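PDB 7CGF: PUM-HD domain-containing protein from Caenorhabditis elegans, which binds RNA through its Pumilio homology domain and probably recognises sites in the 3' untranslated regions of messenger RNAs. Local coordinates for residues A[319-322]-A[323-326]; A[325-328]-A[329-333]. The protein carries 2 engineered substitutions. All coordinates share one frame; numbering follows the deposited sequence.

Contact 1 of 2, residues A[319-322]-A[323-326]; sequences QVTS and EQRR
Thr321 and Gln324 bond to each other twice, each side chain taking up the backbone N-H of the other. The hydroxyl OG1 of Thr321 accepts from Gln324 N at 3.0 Å. In return, Gln324 OE1 accepts from Thr321 N at 3.1 Å; the N-H points almost straight at the oxygen (176°), with the donor tilted 24° out of the amide's carbonyl plane. Side-chain shape makes the exchange possible. A chi1 of 64° sets the threonine hydroxyl between its own backbone N and carbonyl carbon, facing Gln324 N, whereas the glutamine chain runs extended beyond CG and carries its amide back past OG1 to the start of the helix. Its other amide atom, NE2, makes a weak hydrogen bond to Val279 O on helix 279-290.

Backbone bonds take over from there: Arg325 N donates to Thr321 O, and Arg326 N to Ser322 O.

Van der Waals packing adds to these bonds. Val320, the first residue to leave the preceding helix, sets CB 3.3 Å from Gln324 OE1, while its CG2 branch meets Arg325 CG at 3.5 Å as the two side chains run past each other in opposite senses. Arg325 bends at chi3, which folds its guanidinium back over the turn. Ser322 CA sits over one face of that group, offset toward the rim, and Ser322 CB is 3.4 Å from Arg325 NH1.

Charge plays a lesser part, through a long, weak ion pair between Arg326 NH2 and Glu323 OE2, an oxygen well out of the guanidinium plane at which no N-H points. Thr321 as N-cap and Gln324 three residues later thus form a capping box, which opens helix 322-332 in the Pumilio repeat predicted at 294-331.

Contact 2 of 2, residues A[325-328]-A[329-333]; sequences RREL and ILTVR
Thr331 folds its side chain back onto the preceding turn of the helix, where Glu327 O receives it. Starting at CB, this carbon already lies 3.3 Å from Glu327 O and 3.6 Å from Leu328 O, close to both carbonyl oxygens that Thr331 N uses, the bond to Leu328 O being weak. At the tip, OG1 donates its hydroxyl to Glu327 O at 2.6 Å, a direction made possible by a chi1 of -55°, which sets OG1 beside the backbone N. The amide N of Thr331 also bonds to Glu327 O, at 3.0 Å, and the two donors reach that oxygen from opposite faces of its carbonyl plane. One acceptor is therefore gripped twice, and the polar hydroxyl is satisfied within its own helix. The side chains of Glu327 and Thr331 lie side by side and point the same way, and both touch Cys290 of helix 279-290.

On another side of the helix, Leu330 crosses the stem of Arg326. Its CG is 3.2 Å from Arg326 O; its CD1 meets Arg326 CG at 3.9 Å and, farther out, lies over the centre of the guanidinium, 4.2 Å above the plane, so a methyl covers one face of the charged group. Ile329 instead runs along the backbone, with CG1 3.3 Å from Arg325 O and CD1 extending toward Arg325 CB.

Leu328 and Val332 belong to the buried side. Val332 CG2 touches Leu328 O, and both side chains reach Val300 of helix 299-304, while Leu328 also packs on Met316 and Phe317 of helix 309-319. The arrangement is that of an alpha-helix with Leu328 and Val332 on its buried side and Arg326 on its exposed one, a threonine hydroxyl bonded to the carbonyl four residues earlier, packed among neighbouring helices of the all-helical Pumilio domain.

Overall arrangement
Contact 1 comes first along the chain, at the turn leaving helix 309-319, and contact 2 continues from it down helix 322-332. Their centres are about 9 Å apart; they share Arg325 and Arg326 and meet where Val320 CG2 lies 4.2 Å from Leu328 CD1. Together they follow one helix from its capped start toward its C-terminal part, on the C-terminal side of the domain. Both contacts touch helix 279-290, and contact 2 also reaches helix 353-356. Their nearest atoms are about 11 and 14 Å from the bound nucleic acid, so they belong to the packing of the repeat array rather than to the RNA-contacting surface.

Contact 1 of 2, residues A[319-322]-A[323-326]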
ATOM      1  N   GLN A 319     -15.919  11.484  18.496  1.00 26.29           N
ATOM      2  CA  GLN A 319     -15.603  10.087  18.776  1.00 26.00           C
ATOM      3  C   GLN A 319     -15.782   9.644  20.222  1.00 28.57           C
ATOM      4  O   GLN A 319     -15.791   8.435  20.471  1.00 31.06           O
ATOM      5  CB  GLN A 319     -14.154   9.775  18.364  1.00 26.32           C
ATOM      6  CG  GLN A 319     -13.870   9.951  16.878  1.00 27.65           C
ATOM      7  CD  GLN A 319     -14.429   8.825  16.028  1.00 30.14           C
ATOM      8  OE1 GLN A 319     -14.473   7.665  16.453  1.00 31.43           O
ATOM      9  NE2 GLN A 319     -14.845   9.159  14.813  1.00 37.62           N
ATOM     10  N   VAL A 320     -15.895  10.550  21.183  1.00 26.88           N
ATOM     11  CA  VAL A 320     -15.850  10.166  22.582  1.00 28.79           C
ATOM     12  C   VAL A 320     -17.268   9.975  23.106  1.00 28.36           C
ATOM     13  O   VAL A 320     -18.250  10.226  22.413  1.00 26.19           O
ATOM     14  CB  VAL A 320     -15.051  11.179  23.439  1.00 29.08           C
ATOM     15  CG1 VAL A 320     -13.620  11.309  22.900  1.00 24.13           C
ATOM     16  CG2 VAL A 320     -15.760  12.529  23.508  1.00 25.75           C
ATOM     17  N   THR A 321     -17.377   9.490  24.343  1.00 30.74           N
ATOM     18  CA  THR A 321     -18.684   9.210  24.925  1.00 30.82           C
ATOM     19  C   THR A 321     -19.383  10.516  25.289  1.00 33.07           C
ATOM     20  O   THR A 321     -18.769  11.582  25.349  1.00 32.16           O
ATOM     21  CB  THR A 321     -18.559   8.324  26.166  1.00 28.70           C
ATOM     22  OG1 THR A 321     -17.836   9.016  27.186  1.00 30.44           O
ATOM     23  CG2 THR A 321     -17.833   7.028  25.843  1.00 33.70           C
ATOM     24  N   SER A 322     -20.691  10.424  25.548  1.00 34.60           N
ATOM     25  CA  SER A 322     -21.423  11.613  25.974  1.00 33.47           C
ATOM     26  C   SER A 322     -20.846  12.161  27.265  1.00 27.24           C
ATOM     27  O   SER A 322     -20.704  13.379  27.431  1.00 30.86           O
ATOM     28  CB  SER A 322     -22.907  11.289  26.148  1.00 38.56           C
ATOM     29  OG  SER A 322     -23.101  10.492  27.296  1.00 32.30           O
ATOM     30  N   GLU A 323     -20.504  11.273  28.196  1.00 24.65           N
ATOM     31  CA  GLU A 323     -19.889  11.713  29.433  1.00 28.80           C
ATOM     32  C   GLU A 323     -18.542  12.375  29.159  1.00 30.11           C
ATOM     33  O   GLU A 323     -18.203  13.390  29.778  1.00 26.74           O
ATOM     34  CB  GLU A 323     -19.776  10.513  30.379  1.00 25.22           C
ATOM     35  CG  GLU A 323     -19.583  10.851  31.822  1.00 28.70           C
ATOM     36  CD  GLU A 323     -20.821  11.449  32.513  1.00 22.70           C
ATOM     37  OE1 GLU A 323     -21.845  11.744  31.857  1.00 27.54           O
ATOM     38  OE2 GLU A 323     -20.740  11.620  33.734  1.00 27.80           O
ATOM     39  N   GLN A 324     -17.784  11.859  28.186  1.00 28.63           N
ATOM     40  CA  GLN A 324     -16.514  12.498  27.849  1.00 30.34           C
ATOM     41  C   GLN A 324     -16.723  13.837  27.145  1.00 22.01           C
ATOM     42  O   GLN A 324     -15.996  14.801  27.414  1.00 29.13           O
ATOM     43  CB  GLN A 324     -15.659  11.555  27.004  1.00 24.01           C
ATOM     44  CG  GLN A 324     -14.997  10.498  27.866  1.00 30.22           C
ATOM     45  CD  GLN A 324     -14.467   9.305  27.093  1.00 29.83           C
ATOM     46  OE1 GLN A 324     -14.802   9.083  25.928  1.00 30.87           O
ATOM     47  NE2 GLN A 324     -13.637   8.515  27.758  1.00 27.93           N
ATOM     48  N   ARG A 325     -17.703  13.921  26.240  1.00 26.24           N
ATOM     49  CA  ARG A 325     -18.016  15.212  25.628  1.00 24.43           C
ATOM     50  C   ARG A 325     -18.420  16.231  26.683  1.00 29.99           C
ATOM     51  O   ARG A 325     -18.098  17.418  26.566  1.00 28.72           O
ATOM     52  CB  ARG A 325     -19.134  15.068  24.596  1.00 31.27           C
ATOM     53  CG  ARG A 325     -18.745  14.404  23.289  1.00 34.92           C
ATOM     54  CD  ARG A 325     -19.831  14.573  22.227  1.00 33.30           C
ATOM     55  NE  ARG A 325     -21.156  14.357  22.802  1.00 42.77           N
ATOM     56  CZ  ARG A 325     -21.817  13.202  22.771  1.00 46.40           C
ATOM     57  NH1 ARG A 325     -23.021  13.112  23.337  1.00 49.36           N
ATOM     58  NH2 ARG A 325     -21.284  12.139  22.178  1.00 42.72           N
ATOM     59  N   ARG A 326     -19.103  15.778  27.734  1.00 28.71           N
ATOM     60  CA  ARG A 326     -19.539  16.692  28.780  1.00 30.61           C
ATOM     61  C   ARG A 326     -18.353  17.399  29.427  1.00 29.94           C
ATOM     62  O   ARG A 326     -18.401  18.612  29.661  1.00 31.11           O
ATOM     63  CB  ARG A 326     -20.373  15.913  29.801  1.00 30.61           C
ATOM     64  CG  ARG A 326     -20.803  16.685  31.004  1.00 34.67           C
ATOM     65  CD  ARG A 326     -21.811  15.857  31.788  1.00 34.72           C
ATOM     66  NE  ARG A 326     -22.129  16.504  33.051  1.00 34.88           N
ATOM     67  CZ  ARG A 326     -21.399  16.349  34.144  1.00 34.58           C
ATOM     68  NH1 ARG A 326     -21.739  16.969  35.268  1.00 48.00           N
ATOM     69  NH2 ARG A 326     -20.330  15.557  34.106  1.00 33.92           N
TER

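Contact 2 of 2, residues A[325-328]-A[329-333]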
ATOM      1  N   ARG A 325     -17.703  13.921  26.240  1.00 26.24           N
ATOM      2  CA  ARG A 325     -18.016  15.212  25.628  1.00 24.43           C
ATOM      3  C   ARG A 325     -18.420  16.231  26.683  1.00 29.99           C
ATOM      4  O   ARG A 325     -18.098  17.418  26.566  1.00 28.72           O
ATOM      5  CB  ARG A 325     -19.134  15.068  24.596  1.00 31.27           C
ATOM      6  CG  ARG A 325     -18.745  14.404  23.289  1.00 34.92           C
ATOM      7  CD  ARG A 325     -19.831  14.573  22.227  1.00 33.30           C
ATOM      8  NE  ARG A 325     -21.156  14.357  22.802  1.00 42.77           N
ATOM      9  CZ  ARG A 325     -21.817  13.202  22.771  1.00 46.40           C
ATOM     10  NH1 ARG A 325     -23.021  13.112  23.337  1.00 49.36           N
ATOM     11  NH2 ARG A 325     -21.284  12.139  22.178  1.00 42.72           N
ATOM     12  N   ARG A 326     -19.103  15.778  27.734  1.00 28.71           N
ATOM     13  CA  ARG A 326     -19.539  16.692  28.780  1.00 30.61           C
ATOM     14  C   ARG A 326     -18.353  17.399  29.427  1.00 29.94           C
ATOM     15  O   ARG A 326     -18.401  18.612  29.661  1.00 31.11           O
ATOM     16  CB  ARG A 326     -20.373  15.913  29.801  1.00 30.61           C
ATOM     17  CG  ARG A 326     -20.803  16.685  31.004  1.00 34.67           C
ATOM     18  CD  ARG A 326     -21.811  15.857  31.788  1.00 34.72           C
ATOM     19  NE  ARG A 326     -22.129  16.504  33.051  1.00 34.88           N
ATOM     20  CZ  ARG A 326     -21.399  16.349  34.144  1.00 34.58           C
ATOM     21  NH1 ARG A 326     -21.739  16.969  35.268  1.00 48.00           N
ATOM     22  NH2 ARG A 326     -20.330  15.557  34.106  1.00 33.92           N
ATOM     23  N   GLU A 327     -17.256  16.676  29.680  1.00 28.38           N
ATOM     24  CA  GLU A 327     -16.079  17.325  30.250  1.00 26.65           C
ATOM     25  C   GLU A 327     -15.456  18.313  29.265  1.00 27.14           C
ATOM     26  O   GLU A 327     -14.991  19.389  29.663  1.00 29.10           O
ATOM     27  CB  GLU A 327     -15.048  16.279  30.681  1.00 33.78           C
ATOM     28  CG  GLU A 327     -13.793  16.895  31.312  1.00 35.96           C
ATOM     29  CD  GLU A 327     -12.737  15.866  31.706  1.00 46.98           C
ATOM     30  OE1 GLU A 327     -11.756  16.251  32.389  1.00 43.21           O
ATOM     31  OE2 GLU A 327     -12.887  14.676  31.340  1.00 45.51           O
ATOM     32  N   LEU A 328     -15.420  17.956  27.977  1.00 28.98           N
ATOM     33  CA  LEU A 328     -14.881  18.875  26.976  1.00 27.97           C
ATOM     34  C   LEU A 328     -15.710  20.149  26.883  1.00 28.80           C
ATOM     35  O   LEU A 328     -15.158  21.251  26.773  1.00 28.89           O
ATOM     36  CB  LEU A 328     -14.827  18.196  25.609  1.00 29.53           C
ATOM     37  CG  LEU A 328     -13.770  17.109  25.435  1.00 27.69           C
ATOM     38  CD1 LEU A 328     -14.118  16.288  24.226  1.00 21.74           C
ATOM     39  CD2 LEU A 328     -12.401  17.746  25.276  1.00 25.79           C
ATOM     40  N   ILE A 329     -17.037  20.010  26.897  1.00 29.59           N
ATOM     41  CA  ILE A 329     -17.920  21.176  26.817  1.00 34.78           C
ATOM     42  C   ILE A 329     -17.725  22.079  28.030  1.00 34.98           C
ATOM     43  O   ILE A 329     -17.589  23.304  27.904  1.00 34.94           O
ATOM     44  CB  ILE A 329     -19.385  20.725  26.683  1.00 32.85           C
ATOM     45  CG1 ILE A 329     -19.629  20.106  25.305  1.00 31.15           C
ATOM     46  CG2 ILE A 329     -20.338  21.895  26.959  1.00 32.38           C
ATOM     47  CD1 ILE A 329     -20.790  19.124  25.269  1.00 32.41           C
ATOM     48  N   LEU A 330     -17.695  21.488  29.224  1.00 32.11           N
ATOM     49  CA  LEU A 330     -17.529  22.294  30.428  1.00 37.01           C
ATOM     50  C   LEU A 330     -16.176  22.993  30.447  1.00 37.85           C
ATOM     51  O   LEU A 330     -16.047  24.080  31.022  1.00 39.50           O
ATOM     52  CB  LEU A 330     -17.728  21.418  31.667  1.00 34.58           C
ATOM     53  CG  LEU A 330     -19.155  20.853  31.760  1.00 40.18           C
ATOM     54  CD1 LEU A 330     -19.285  19.747  32.794  1.00 41.94           C
ATOM     55  CD2 LEU A 330     -20.165  21.968  32.041  1.00 44.74           C
ATOM     56  N   THR A 331     -15.171  22.413  29.788  1.00 34.03           N
ATOM     57  CA  THR A 331     -13.843  23.009  29.741  1.00 32.64           C
ATOM     58  C   THR A 331     -13.748  24.127  28.706  1.00 30.78           C
ATOM     59  O   THR A 331     -13.048  25.121  28.931  1.00 38.63           O
ATOM     60  CB  THR A 331     -12.808  21.915  29.442  1.00 30.36           C
ATOM     61  OG1 THR A 331     -12.943  20.864  30.409  1.00 32.43           O
ATOM     62  CG2 THR A 331     -11.398  22.460  29.505  1.00 28.51           C
ATOM     63  N   VAL A 332     -14.451  23.995  27.587  1.00 30.63           N
ATOM     64  CA  VAL A 332     -14.287  24.913  26.465  1.00 33.47           C
ATOM     65  C   VAL A 332     -15.226  26.112  26.569  1.00 43.21           C
ATOM     66  O   VAL A 332     -14.832  27.236  26.246  1.00 40.11           O
ATOM     67  CB  VAL A 332     -14.499  24.153  25.140  1.00 32.78           C
ATOM     68  CG1 VAL A 332     -14.621  25.131  23.976  1.00 35.23           C
ATOM     69  CG2 VAL A 332     -13.346  23.177  24.894  1.00 32.15           C
ATOM     70  N   ARG A 333     -16.459  25.891  27.030  1.00 43.07           N
ATOM     71  CA  ARG A 333     -17.494  26.926  26.962  1.00 46.78           C
ATOM     72  C   ARG A 333     -17.081  28.293  27.509  1.00 45.19           C
ATOM     73  O   ARG A 333     -17.421  29.301  26.869  1.00 46.17           O
ATOM     74  CB  ARG A 333     -18.769  26.439  27.668  1.00 46.40           C
ATOM     75  CG  ARG A 333     -20.008  27.239  27.272  1.00 48.01           C
ATOM     76  CD  ARG A 333     -21.256  26.833  28.050  1.00 38.59           C
ATOM     77  NE  ARG A 333     -21.830  25.561  27.618  1.00 44.20           N
ATOM     78  CZ  ARG A 333     -22.549  25.399  26.511  1.00 41.44           C
ATOM     79  NH1 ARG A 333     -22.772  26.430  25.709  1.00 48.06           N
ATOM     80  NH2 ARG A 333     -23.039  24.206  26.203  1.00 41.27           N
TER